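Long-range contacts in beta-fructofuranosidase (Arthrobacter, PDB 3WPU), which is a beta-fructofuranosidase of the levansucrase/invertase family, a strand-rich protein whose relatives fold as a five-bladed beta-propeller: residues Q383-G388 against T465-D470; P8-H13 against A33-R38; Q150-Q155 against P195-I200; T161-S166 against V182-N187. All blocks are in the same frame, centred on the assembly; numbering follows the deposited sequence.

Contact 1: Q383-G388 against T465-D470; sequences QPLNGG and TKTAVD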
loop_
_atom_site.group_PDB
_atom_site.type_symbol
_atom_site.label_atom_id
_atom_site.label_comp_id
_atom_site.label_asym_id
_atom_site.label_seq_id
_atom_site.Cartn_x
_atom_site.Cartn_y
_atom_site.Cartn_z
ATOM N N GLN A 383 2.557 -18.695 -3.737
ATOM C CA GLN A 383 3.386 -18.778 -4.918
ATOM C C GLN A 383 3.749 -17.351 -5.314
ATOM O O GLN A 383 2.864 -16.607 -5.732
ATOM C CB GLN A 383 2.581 -19.394 -6.049
ATOM C CG GLN A 383 3.261 -19.402 -7.397
ATOM C CD GLN A 383 4.576 -20.154 -7.336
ATOM O OE1 GLN A 383 4.601 -21.357 -7.031
ATOM N NE2 GLN A 383 5.674 -19.450 -7.534
ATOM N N PRO A 384 5.030 -16.985 -5.211
ATOM C CA PRO A 384 5.393 -15.670 -5.763
ATOM C C PRO A 384 5.106 -15.572 -7.248
ATOM O O PRO A 384 5.312 -16.537 -7.994
ATOM C CB PRO A 384 6.894 -15.597 -5.493
ATOM C CG PRO A 384 7.133 -16.483 -4.325
ATOM C CD PRO A 384 6.199 -17.645 -4.615
ATOM N N LEU A 385 4.603 -14.426 -7.688
ATOM C CA LEU A 385 4.091 -14.287 -9.055
ATOM C C LEU A 385 5.198 -14.262 -10.100
ATOM O O LEU A 385 6.372 -13.967 -9.778
ATOM C CB LEU A 385 3.247 -13.009 -9.199
ATOM C CG LEU A 385 2.007 -12.920 -8.317
ATOM C CD1 LEU A 385 1.495 -11.493 -8.303
ATOM C CD2 LEU A 385 0.937 -13.908 -8.763
ATOM N N ASN A 386 4.828 -14.596 -11.336
ATOM C CA ASN A 386 5.703 -14.434 -12.512
ATOM C C ASN A 386 7.011 -15.235 -12.426
ATOM O O ASN A 386 8.092 -14.705 -12.162
ATOM C CB ASN A 386 5.911 -12.929 -12.782
ATOM C CG ASN A 386 4.599 -12.233 -13.075
ATOM O OD1 ASN A 386 4.209 -11.228 -12.430
ATOM N ND2 ASN A 386 3.892 -12.776 -13.998
ATOM N N GLY A 387 6.882 -16.544 -12.638
ATOM C CA GLY A 387 8.013 -17.460 -12.640
ATOM C C GLY A 387 8.585 -17.721 -11.261
ATOM O O GLY A 387 9.724 -18.145 -11.130
ATOM N N GLY A 388 7.810 -17.471 -10.212
ATOM C CA GLY A 388 8.307 -17.560 -8.853
ATOM C C GLY A 388 9.189 -16.425 -8.381
ATOM O O GLY A 388 9.789 -16.507 -7.310
ATOM N N THR A 465 -0.938 -17.243 -11.567
ATOM C CA THR A 465 0.389 -16.851 -11.104
ATOM C C THR A 465 1.026 -15.790 -11.984
ATOM O O THR A 465 2.130 -15.372 -11.682
ATOM C CB THR A 465 1.373 -18.043 -11.006
ATOM O OG1 THR A 465 1.800 -18.462 -12.312
ATOM C CG2 THR A 465 0.740 -19.221 -10.257
ATOM N N LYS A 466 0.366 -15.413 -13.083
ATOM C CA LYS A 466 0.931 -14.481 -14.066
ATOM C C LYS A 466 0.196 -13.136 -14.023
ATOM O O LYS A 466 -1.030 -13.087 -13.899
ATOM C CB LYS A 466 0.806 -15.097 -15.458
ATOM C CG LYS A 466 1.577 -14.388 -16.555
ATOM C CD LYS A 466 1.745 -15.320 -17.762
ATOM C CE LYS A 466 2.085 -14.548 -19.021
ATOM N NZ LYS A 466 3.462 -13.995 -18.946
ATOM N N THR A 467 0.942 -12.045 -14.201
ATOM C CA THR A 467 0.363 -10.734 -14.376
ATOM C C THR A 467 1.031 -10.071 -15.576
ATOM O O THR A 467 2.118 -10.485 -15.987
ATOM C CB THR A 467 0.576 -9.814 -13.141
ATOM O OG1 THR A 467 1.971 -9.481 -12.992
ATOM C CG2 THR A 467 0.094 -10.462 -11.891
ATOM N N ALA A 468 0.376 -9.049 -16.123
ATOM C CA ALA A 468 0.910 -8.314 -17.267
ATOM C C ALA A 468 0.391 -6.906 -17.260
ATOM O O ALA A 468 -0.815 -6.663 -17.155
ATOM C CB ALA A 468 0.535 -8.984 -18.585
ATOM N N VAL A 469 1.289 -5.965 -17.488
ATOM C CA VAL A 469 0.896 -4.585 -17.621
ATOM C C VAL A 469 0.074 -4.394 -18.886
ATOM O O VAL A 469 0.399 -4.959 -19.941
ATOM C CB VAL A 469 2.147 -3.714 -17.687
ATOM C CG1 VAL A 469 1.824 -2.288 -18.138
ATOM C CG2 VAL A 469 2.812 -3.686 -16.304
ATOM N N ASP A 470 -0.999 -3.620 -18.767
ATOM C CA ASP A 470 -1.853 -3.298 -19.911
ATOM C C ASP A 470 -1.360 -1.995 -20.541
ATOM O O ASP A 470 -1.708 -0.913 -20.097
ATOM C CB ASP A 470 -3.318 -3.204 -19.504
ATOM C CG ASP A 470 -4.227 -2.918 -20.686
ATOM O OD1 ASP A 470 -3.708 -2.845 -21.833
ATOM O OD2 ASP A 470 -5.443 -2.753 -20.468
HETATM O O HOH W 1 4.129 -17.593 -13.293
#
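Q383 lays its CG against the methyl CG2 of T465, 3.8 Å away. Its chain bends at chi2 (58°), and NE2 turns to its own neighbour, giving a nearly straight bond to a lone pair of P384 O at 3.0 Å; the flexible amide is thus tied down and the methylene part faces the threonine. L385 lays CD2 beside T465 O, 3.5 Å away, while its CD1 reaches CG2 of T467 at 4.0 Å. The same oxygen, T465 O, accepts from N386 N at 2.8 Å, the donor standing almost on the extension of the C=O bond. N386 has positive phi (60°), which asparagine tolerates better than most residues, and the side chains of N386 and T467 cross at about a right angle. G387, also at positive phi, sends its N-H to a water (3.0 Å) that donates in turn to T465 OG1 (2.7 Å), a hydroxyl also bonded to D463. T465 is thus held through its polar atoms, the carbonyl by N386 N and the hydroxyl by water and D463, while carbon of Q383 and L385 lies against it; leucine carbon beside the oxygen would be expected to limit its access to solvent.

Contact 2: P8-H13 against A33-R38; sequences PEPTIH and ARQLQR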
loop_
_atom_site.group_PDB
_atom_site.type_symbol
_atom_site.label_atom_id
_atom_site.label_comp_id
_atom_site.label_asym_id
_atom_site.label_seq_id
_atom_site.Cartn_x
_atom_site.Cartn_y
_atom_site.Cartn_z
ATOM N N PRO A 8 19.315 -20.686 -10.522
ATOM C CA PRO A 8 18.584 -21.687 -9.744
ATOM C C PRO A 8 17.135 -21.777 -10.192
ATOM O O PRO A 8 16.563 -20.804 -10.656
ATOM C CB PRO A 8 18.659 -21.136 -8.312
ATOM C CG PRO A 8 18.773 -19.643 -8.497
ATOM C CD PRO A 8 19.631 -19.489 -9.716
ATOM N N GLU A 9 16.523 -22.937 -9.987
ATOM C CA GLU A 9 15.109 -23.067 -10.187
ATOM C C GLU A 9 14.377 -22.514 -8.955
ATOM O O GLU A 9 14.915 -22.488 -7.871
ATOM C CB GLU A 9 14.772 -24.536 -10.438
ATOM C CG GLU A 9 15.375 -25.006 -11.757
ATOM C CD GLU A 9 14.870 -26.339 -12.192
ATOM O OE1 GLU A 9 13.680 -26.615 -11.924
ATOM O OE2 GLU A 9 15.646 -27.092 -12.819
ATOM N N PRO A 10 13.159 -21.995 -9.154
ATOM C CA PRO A 10 12.405 -21.403 -8.070
ATOM C C PRO A 10 11.857 -22.506 -7.183
ATOM O O PRO A 10 11.766 -23.652 -7.614
ATOM C CB PRO A 10 11.275 -20.657 -8.782
ATOM C CG PRO A 10 11.128 -21.344 -10.078
ATOM C CD PRO A 10 12.500 -21.796 -10.452
ATOM N N THR A 11 11.512 -22.127 -5.962
ATOM C CA THR A 11 10.999 -23.051 -4.969
ATOM C C THR A 11 9.656 -23.549 -5.444
ATOM O O THR A 11 8.897 -22.817 -6.066
ATOM C CB THR A 11 10.856 -22.326 -3.605
ATOM O OG1 THR A 11 12.127 -21.788 -3.222
ATOM C CG2 THR A 11 10.392 -23.258 -2.528
ATOM N N ILE A 12 9.349 -24.809 -5.146
ATOM C CA ILE A 12 8.023 -25.334 -5.422
ATOM C C ILE A 12 7.112 -24.923 -4.276
ATOM O O ILE A 12 7.386 -25.256 -3.115
ATOM C CB ILE A 12 8.043 -26.868 -5.588
ATOM C CG1 ILE A 12 8.894 -27.242 -6.812
ATOM C CG2 ILE A 12 6.628 -27.378 -5.763
ATOM C CD1 ILE A 12 8.994 -28.735 -7.076
ATOM N N HIS A 13 6.066 -24.162 -4.611
ATOM C CA HIS A 13 5.070 -23.711 -3.642
ATOM C C HIS A 13 3.729 -24.321 -4.047
ATOM O O HIS A 13 3.387 -24.369 -5.226
ATOM C CB HIS A 13 4.916 -22.193 -3.640
ATOM C CG HIS A 13 6.099 -21.449 -3.106
ATOM N ND1 HIS A 13 6.321 -21.267 -1.760
ATOM C CD2 HIS A 13 7.096 -20.780 -3.742
ATOM C CE1 HIS A 13 7.421 -20.549 -1.585
ATOM N NE2 HIS A 13 7.895 -20.228 -2.772
ATOM N N ALA A 33 13.660 -15.295 -5.205
ATOM C CA ALA A 33 14.126 -13.949 -5.472
ATOM C C ALA A 33 15.198 -13.929 -6.559
ATOM O O ALA A 33 15.329 -12.928 -7.300
ATOM C CB ALA A 33 14.616 -13.295 -4.173
ATOM N N ARG A 34 15.952 -15.012 -6.713
ATOM C CA ARG A 34 16.993 -15.046 -7.756
ATOM C C ARG A 34 16.415 -15.149 -9.159
ATOM O O ARG A 34 17.085 -14.850 -10.139
ATOM C CB ARG A 34 18.063 -16.115 -7.473
ATOM C CG ARG A 34 18.941 -15.737 -6.294
ATOM C CD ARG A 34 19.940 -16.812 -5.893
ATOM N NE ARG A 34 20.914 -17.117 -6.943
ATOM C CZ ARG A 34 21.723 -18.183 -6.949
ATOM N NH1 ARG A 34 21.670 -19.096 -5.982
ATOM N NH2 ARG A 34 22.568 -18.359 -7.967
ATOM N N GLN A 35 15.140 -15.511 -9.272
ATOM C CA GLN A 35 14.469 -15.462 -10.568
ATOM C C GLN A 35 14.459 -14.039 -11.156
ATOM O O GLN A 35 14.466 -13.871 -12.360
ATOM C CB GLN A 35 13.038 -15.963 -10.461
ATOM C CG GLN A 35 12.866 -17.366 -9.894
ATOM C CD GLN A 35 13.821 -18.381 -10.489
ATOM O OE1 GLN A 35 13.761 -18.694 -11.680
ATOM N NE2 GLN A 35 14.685 -18.905 -9.659
ATOM N N LEU A 36 14.440 -13.037 -10.296
ATOM C CA LEU A 36 14.492 -11.627 -10.725
ATOM C C LEU A 36 15.729 -11.368 -11.575
ATOM O O LEU A 36 15.671 -10.605 -12.550
ATOM C CB LEU A 36 14.467 -10.682 -9.502
ATOM C CG LEU A 36 13.235 -10.754 -8.574
ATOM C CD1 LEU A 36 13.484 -10.102 -7.244
ATOM C CD2 LEU A 36 12.024 -10.134 -9.262
ATOM N N GLN A 37 16.849 -11.979 -11.210
ATOM C CA GLN A 37 18.077 -11.817 -12.027
ATOM C C GLN A 37 17.986 -12.623 -13.329
ATOM O O GLN A 37 18.475 -12.214 -14.382
ATOM C CB GLN A 37 19.319 -12.231 -11.234
ATOM C CG GLN A 37 19.512 -11.395 -10.002
ATOM C CD GLN A 37 20.560 -11.956 -9.077
ATOM O OE1 GLN A 37 21.653 -12.353 -9.525
ATOM N NE2 GLN A 37 20.241 -12.009 -7.785
ATOM N N ARG A 38 17.359 -13.799 -13.277
ATOM C CA ARG A 38 17.208 -14.611 -14.478
ATOM C C ARG A 38 16.352 -13.921 -15.531
ATOM O O ARG A 38 16.537 -14.145 -16.713
ATOM C CB ARG A 38 16.583 -15.975 -14.130
ATOM C CG ARG A 38 17.434 -16.828 -13.206
ATOM C CD ARG A 38 16.835 -18.217 -12.975
ATOM N NE ARG A 38 16.908 -19.047 -14.179
ATOM C CZ ARG A 38 16.142 -20.110 -14.415
ATOM N NH1 ARG A 38 15.218 -20.492 -13.547
ATOM N NH2 ARG A 38 16.283 -20.806 -15.551
#
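P8 sets its ring over the guanidinium of R34, with CG centred 3.6 Å above the plane and CD 3.6 Å from NH2. The pyrrolidine offers C-H groups to the flat cation, and the two side chains cross at about a right angle. NH1 of R34 bonds to Y283 OH and Y289 O; the chain bends at chi3 (63°), which places NE. Next to this, the carbonyl of P8 takes a hydrogen bond from Q35 NE2 at 2.9 Å. P8 O lies in the amide plane of Q35 and the N-H points almost straight at it, although the donor stands 44° above the carbonyl plane of P8. NE2 also bonds to A31 O in the helix 30-38. The other end of the amide, OE1, accepts on a lone pair from R38 NH1 at 3.0 Å, which fixes which way round the amide is turned; R38 is anchored in turn by NE to Q5 O. P10 crosses the Q35 side chain, its CD 3.6 Å from OE1 and its CB 3.8 Å from CG. Prolines suit the irregular segment 8-13, since they keep it extended and bring carbon to the amide and guanidinium surfaces. The amide of Q35, with NE2 spent on P8 O and A31 O and OE1 on R38, thus joins the segment 8-13 to the helix, while proline carbon covers the flat groups.

Contact 3: Q150-Q155 against P195-I200; sequences QIFEDQ and PYDPRI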
loop_
_atom_site.group_PDB
_atom_site.type_symbol
_atom_site.label_atom_id
_atom_site.label_comp_id
_atom_site.label_asym_id
_atom_site.label_seq_id
_atom_site.Cartn_x
_atom_site.Cartn_y
_atom_site.Cartn_z
ATOM N N GLN A 150 -1.828 10.941 22.158
ATOM C CA GLN A 150 -2.538 10.455 23.352
ATOM C C GLN A 150 -2.185 9.062 23.860
ATOM O O GLN A 150 -2.295 8.800 25.061
ATOM C CB GLN A 150 -4.035 10.579 23.201
ATOM C CG GLN A 150 -4.683 9.919 22.039
ATOM C CD GLN A 150 -6.136 10.364 21.936
ATOM O OE1 GLN A 150 -7.027 9.615 22.250
ATOM N NE2 GLN A 150 -6.346 11.601 21.612
ATOM N N ILE A 151 -1.789 8.166 22.966
ATOM C CA ILE A 151 -1.596 6.754 23.338
ATOM C C ILE A 151 -0.251 6.439 23.981
ATOM O O ILE A 151 -0.068 5.341 24.524
ATOM C CB ILE A 151 -1.807 5.810 22.124
ATOM C CG1 ILE A 151 -0.737 6.020 21.043
ATOM C CG2 ILE A 151 -3.228 5.963 21.585
ATOM C CD1 ILE A 151 -0.844 5.075 19.864
ATOM N N PHE A 152 0.710 7.353 23.866
ATOM C CA PHE A 152 2.076 7.094 24.321
ATOM C C PHE A 152 2.271 7.371 25.801
ATOM O O PHE A 152 2.073 8.489 26.264
ATOM C CB PHE A 152 3.072 7.886 23.486
ATOM C CG PHE A 152 3.069 7.458 22.049
ATOM C CD1 PHE A 152 3.648 6.250 21.669
ATOM C CD2 PHE A 152 2.423 8.225 21.086
ATOM C CE1 PHE A 152 3.592 5.831 20.345
ATOM C CE2 PHE A 152 2.383 7.814 19.771
ATOM C CZ PHE A 152 2.975 6.613 19.405
ATOM N N GLU A 153 2.632 6.319 26.529
ATOM C CA GLU A 153 2.924 6.434 27.949
ATOM C C GLU A 153 4.059 7.445 28.156
ATOM O O GLU A 153 3.957 8.347 28.995
ATOM C CB GLU A 153 3.295 5.058 28.515
ATOM C CG GLU A 153 2.137 4.038 28.563
ATOM C CD GLU A 153 1.956 3.155 27.302
ATOM O OE1 GLU A 153 2.373 3.539 26.209
ATOM O OE2 GLU A 153 1.363 2.039 27.406
ATOM N N ASP A 154 5.119 7.316 27.361
ATOM C CA ASP A 154 6.279 8.204 27.385
ATOM C C ASP A 154 6.057 9.410 26.475
ATOM O O ASP A 154 6.172 9.334 25.245
ATOM C CB ASP A 154 7.538 7.432 26.996
ATOM C CG ASP A 154 8.810 8.255 27.107
ATOM O OD1 ASP A 154 8.746 9.478 27.317
ATOM O OD2 ASP A 154 9.888 7.646 26.970
ATOM N N GLN A 155 5.731 10.532 27.101
ATOM C CA GLN A 155 5.412 11.763 26.384
ATOM C C GLN A 155 6.603 12.637 26.047
ATOM O O GLN A 155 6.407 13.745 25.570
ATOM C CB GLN A 155 4.411 12.575 27.191
ATOM C CG GLN A 155 3.067 11.913 27.284
ATOM C CD GLN A 155 2.246 12.085 26.012
ATOM O OE1 GLN A 155 1.772 11.108 25.409
ATOM N NE2 GLN A 155 2.102 13.308 25.592
ATOM N N PRO A 195 14.797 3.183 21.197
ATOM C CA PRO A 195 14.203 2.900 19.884
ATOM C C PRO A 195 12.863 3.614 19.689
ATOM O O PRO A 195 12.143 3.866 20.642
ATOM C CB PRO A 195 14.022 1.374 19.912
ATOM C CG PRO A 195 15.063 0.898 20.881
ATOM C CD PRO A 195 15.098 1.946 21.940
ATOM N N TYR A 196 12.527 3.910 18.444
ATOM C CA TYR A 196 11.240 4.512 18.137
ATOM C C TYR A 196 10.101 3.535 18.439
ATOM O O TYR A 196 10.328 2.348 18.688
ATOM C CB TYR A 196 11.192 5.040 16.715
ATOM C CG TYR A 196 10.857 4.054 15.607
ATOM C CD1 TYR A 196 9.984 4.418 14.598
ATOM C CD2 TYR A 196 11.390 2.755 15.580
ATOM C CE1 TYR A 196 9.674 3.564 13.572
ATOM C CE2 TYR A 196 11.092 1.880 14.560
ATOM C CZ TYR A 196 10.195 2.267 13.576
ATOM O OH TYR A 196 9.902 1.416 12.543
ATOM N N ASP A 197 8.895 4.077 18.400
ATOM C CA ASP A 197 7.711 3.385 18.915
ATOM C C ASP A 197 6.567 3.575 17.939
ATOM O O ASP A 197 5.778 4.501 18.079
ATOM C CB ASP A 197 7.366 3.931 20.290
ATOM C CG ASP A 197 6.310 3.114 21.018
ATOM O OD1 ASP A 197 5.638 2.266 20.418
ATOM O OD2 ASP A 197 6.125 3.389 22.216
ATOM N N PRO A 198 6.493 2.687 16.929
ATOM C CA PRO A 198 5.406 2.680 15.967
ATOM C C PRO A 198 4.300 1.749 16.432
ATOM O O PRO A 198 4.572 0.592 16.751
ATOM C CB PRO A 198 6.054 2.110 14.721
ATOM C CG PRO A 198 7.133 1.200 15.215
ATOM C CD PRO A 198 7.534 1.696 16.592
ATOM N N ARG A 199 3.069 2.233 16.400
ATOM C CA ARG A 199 1.917 1.422 16.831
ATOM C C ARG A 199 0.819 1.461 15.807
ATOM O O ARG A 199 0.610 2.485 15.145
ATOM C CB ARG A 199 1.398 1.906 18.164
ATOM C CG ARG A 199 2.480 1.935 19.237
ATOM C CD ARG A 199 1.920 2.198 20.614
ATOM N NE ARG A 199 2.979 2.373 21.600
ATOM C CZ ARG A 199 2.763 2.669 22.880
ATOM N NH1 ARG A 199 1.527 2.732 23.353
ATOM N NH2 ARG A 199 3.784 2.872 23.693
ATOM N N ILE A 200 0.057 0.368 15.711
ATOM C CA ILE A 200 -1.091 0.342 14.831
ATOM C C ILE A 200 -2.262 0.854 15.661
ATOM O O ILE A 200 -2.516 0.370 16.769
ATOM C CB ILE A 200 -1.329 -1.072 14.243
ATOM C CG1 ILE A 200 -0.219 -1.382 13.247
ATOM C CG2 ILE A 200 -2.701 -1.153 13.601
ATOM C CD1 ILE A 200 -0.162 -2.797 12.744
#
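R199 meets E153 end-on, NH1 and NH2 of the arginine both closing upon one oxygen, E153 OE1, at 3.1 and 3.0 Å. OE1 lies in the guanidinium plane and is met on its syn side, while the carboxylate as a whole is turned 60° from that plane. The side edge of the same guanidinium serves D197: NE reaches OD1 at 2.9 Å and NH2 reaches OD2 at 2.8 Å, one nitrogen to each oxygen. NH1 has a further salt bridge, to D224, so three carboxylates surround one positive charge and would be expected to stabilise it. An arginine, extended from CG to NE, suits this place, since its five N-H groups can be spread round one plane among E153, D197 and D224. F152 covers one face of the group, its CD1 3.7 Å above the plane toward the rim, with the two planes 61° apart. The phenyl edge also meets D197, OD2 lying in the ring plane 3.8 Å from CD1. I151 lays CG1 over a face of the F152 ring, toward its rim, and its CD1 lies 4.1 Å from R199 CD. Behind these side chains, R199 pairs through its backbone with D181 in strand 174-184, and I200 pairs with L225 in strand 213-226. I151 rests on V222 and F152 on A183, so the loop 150-155 lies across three neighbouring strands, 174-184, 197-210 and 213-226.

Contact 4: T161-S166 against V182-N187; sequences TQWSGS and VAFYRN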
loop_
_atom_site.group_PDB
_atom_site.type_symbol
_atom_site.label_atom_id
_atom_site.label_comp_id
_atom_site.label_asym_id
_atom_site.label_seq_id
_atom_site.Cartn_x
_atom_site.Cartn_y
_atom_site.Cartn_z
ATOM N N THR A 161 4.621 11.271 14.549
ATOM C CA THR A 161 4.092 11.254 13.186
ATOM C C THR A 161 2.933 10.316 13.050
ATOM O O THR A 161 2.708 9.461 13.893
ATOM C CB THR A 161 5.125 10.784 12.173
ATOM O OG1 THR A 161 5.533 9.435 12.444
ATOM C CG2 THR A 161 6.325 11.651 12.217
ATOM N N GLN A 162 2.219 10.511 11.953
ATOM C CA GLN A 162 1.229 9.580 11.458
ATOM C C GLN A 162 1.770 9.008 10.161
ATOM O O GLN A 162 2.163 9.741 9.249
ATOM C CB GLN A 162 -0.129 10.227 11.240
ATOM C CG GLN A 162 -0.720 10.856 12.487
ATOM C CD GLN A 162 -0.886 12.355 12.376
ATOM O OE1 GLN A 162 -1.201 12.862 11.316
ATOM N NE2 GLN A 162 -0.735 13.060 13.492
ATOM N N TRP A 163 1.873 7.689 10.139
ATOM C CA TRP A 163 2.309 6.936 8.968
ATOM C C TRP A 163 1.115 6.134 8.384
ATOM O O TRP A 163 0.001 6.248 8.907
ATOM C CB TRP A 163 3.526 6.092 9.363
ATOM C CG TRP A 163 4.849 6.849 9.431
ATOM C CD1 TRP A 163 5.067 8.180 9.215
ATOM C CD2 TRP A 163 6.109 6.276 9.753
ATOM N NE1 TRP A 163 6.417 8.465 9.358
ATOM C CE2 TRP A 163 7.078 7.310 9.688
ATOM C CE3 TRP A 163 6.528 4.982 10.047
ATOM C CZ2 TRP A 163 8.439 7.073 9.951
ATOM C CZ3 TRP A 163 7.898 4.743 10.294
ATOM C CH2 TRP A 163 8.829 5.790 10.236
ATOM N N SER A 164 1.352 5.310 7.349
ATOM C CA SER A 164 0.319 4.783 6.451
ATOM C C SER A 164 -0.622 3.811 7.132
ATOM O O SER A 164 -0.290 3.206 8.126
ATOM C CB SER A 164 0.946 4.055 5.241
ATOM O OG SER A 164 -0.001 3.877 4.195
ATOM N N GLY A 165 -1.788 3.682 6.541
ATOM C CA GLY A 165 -2.751 2.670 6.944
ATOM C C GLY A 165 -3.806 2.528 5.872
ATOM O O GLY A 165 -3.492 2.286 4.695
ATOM N N SER A 166 -5.069 2.626 6.289
ATOM C CA SER A 166 -6.237 2.396 5.445
ATOM C C SER A 166 -7.443 3.051 6.133
ATOM O O SER A 166 -7.335 3.511 7.284
ATOM C CB SER A 166 -6.491 0.895 5.266
ATOM O OG SER A 166 -6.481 0.257 6.526
ATOM N N VAL A 182 3.326 6.984 15.449
ATOM C CA VAL A 182 4.738 6.764 15.740
ATOM C C VAL A 182 5.341 7.858 16.618
ATOM O O VAL A 182 5.139 9.070 16.389
ATOM C CB VAL A 182 5.583 6.653 14.449
ATOM C CG1 VAL A 182 6.970 6.099 14.742
ATOM C CG2 VAL A 182 4.895 5.760 13.428
ATOM N N ALA A 183 6.095 7.440 17.622
ATOM C CA ALA A 183 6.834 8.370 18.489
ATOM C C ALA A 183 8.330 8.089 18.386
ATOM O O ALA A 183 8.766 6.943 18.402
ATOM C CB ALA A 183 6.380 8.263 19.935
ATOM N N PHE A 184 9.115 9.160 18.251
ATOM C CA PHE A 184 10.553 9.074 18.174
ATOM C C PHE A 184 11.145 9.779 19.379
ATOM O O PHE A 184 10.579 10.772 19.858
ATOM C CB PHE A 184 11.107 9.771 16.934
ATOM C CG PHE A 184 10.587 9.223 15.622
ATOM C CD1 PHE A 184 11.379 8.400 14.832
ATOM C CD2 PHE A 184 9.305 9.548 15.170
ATOM C CE1 PHE A 184 10.902 7.917 13.622
ATOM C CE2 PHE A 184 8.838 9.089 13.940
ATOM C CZ PHE A 184 9.632 8.251 13.188
ATOM N N TYR A 185 12.307 9.289 19.813
ATOM C CA TYR A 185 12.979 9.807 21.016
ATOM C C TYR A 185 14.433 10.059 20.685
ATOM O O TYR A 185 15.289 9.203 20.892
ATOM C CB TYR A 185 12.800 8.825 22.170
ATOM C CG TYR A 185 11.357 8.572 22.485
ATOM C CD1 TYR A 185 10.696 9.277 23.500
ATOM C CD2 TYR A 185 10.622 7.642 21.757
ATOM C CE1 TYR A 185 9.354 9.051 23.782
ATOM C CE2 TYR A 185 9.284 7.414 22.038
ATOM C CZ TYR A 185 8.648 8.138 23.033
ATOM O OH TYR A 185 7.320 7.900 23.320
ATOM N N ARG A 186 14.693 11.242 20.124
ATOM C CA ARG A 186 15.993 11.550 19.534
ATOM C C ARG A 186 16.667 12.723 20.236
ATOM O O ARG A 186 15.997 13.654 20.680
ATOM C CB ARG A 186 15.836 11.853 18.044
ATOM C CG ARG A 186 15.675 10.584 17.196
ATOM C CD ARG A 186 14.699 10.725 16.045
ATOM N NE ARG A 186 15.276 11.218 14.801
ATOM C CZ ARG A 186 15.286 10.574 13.623
ATOM N NH1 ARG A 186 14.800 9.352 13.464
ATOM N NH2 ARG A 186 15.823 11.169 12.585
ATOM N N ASN A 187 17.990 12.639 20.345
ATOM C CA ASN A 187 18.801 13.755 20.811
ATOM C C ASN A 187 18.889 14.790 19.714
ATOM O O ASN A 187 18.588 14.505 18.557
ATOM C CB ASN A 187 20.215 13.295 21.184
ATOM C CG ASN A 187 20.233 12.324 22.346
ATOM O OD1 ASN A 187 20.660 11.174 22.206
ATOM N ND2 ASN A 187 19.758 12.765 23.485
#
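V182 pairs with T161 across the beta hairpin made by strands 159-169 and 174-184. The two residues form an antiparallel hydrogen-bonded pair, with T161 N to V182 O at 2.9 Å and V182 N to T161 O at 3.0 Å. Their side chains lie side by side on one face of the sheet, with T161 OG1 3.4 Å from V182 CB; two beta-branched residues fit an extended chain well. V182 CG1 is anti to the backbone N (chi1 -166°), leaving CG2 beside that N, where it meets W163: the methyl lies 3.8 Å from CE3 and over one face of the indole, toward its rim. T161 OG1 lies over the same indole face. A183 points away from segment 161-166 and pairs by its backbone with D197 of the next strand. The end of the F184 side chain comes back toward segment 161-166 and brings its ring edge toward the face of the W163 six-membered ring, CZ 3.6 Å from W163 CZ2, an offset edge-to-face pair with planes at 69° and centroids 5.8 Å apart. The indole is held by NE1, which bonds to H111 O, so the large ring is both fixed and packed. A glycerol, probably from the crystallisation liquor, sits about 4 Å from the W163 side chain. On the adjacent atom of the same phenyl edge, F184 CE2 lies 3.6 Å from T161 OG1, the oxygen in the ring plane.

In the fold
The four contacts fall into two pairs at distant places in the fold. Contacts 1 and 2 have centres about 13 Å apart and touch, H13 packing on P384 and P10 on G387. Contacts 3 and 4 have centres about 8 Å apart; both reach one mixed sheet, in which strands 174-184 and 197-210 are neighbours, and Y185 OH probably bonds to D154 O. Between the pairs, centres are 34 to 40 Å apart. Along the chain the order is contact 2, contact 3 with contact 4 nested inside it, then contact 1. One pair thus fastens the N-terminal segment to the segment 383-388, while the other, across the chain's centre from contact 1, ties the loop 150-155 to a sheet.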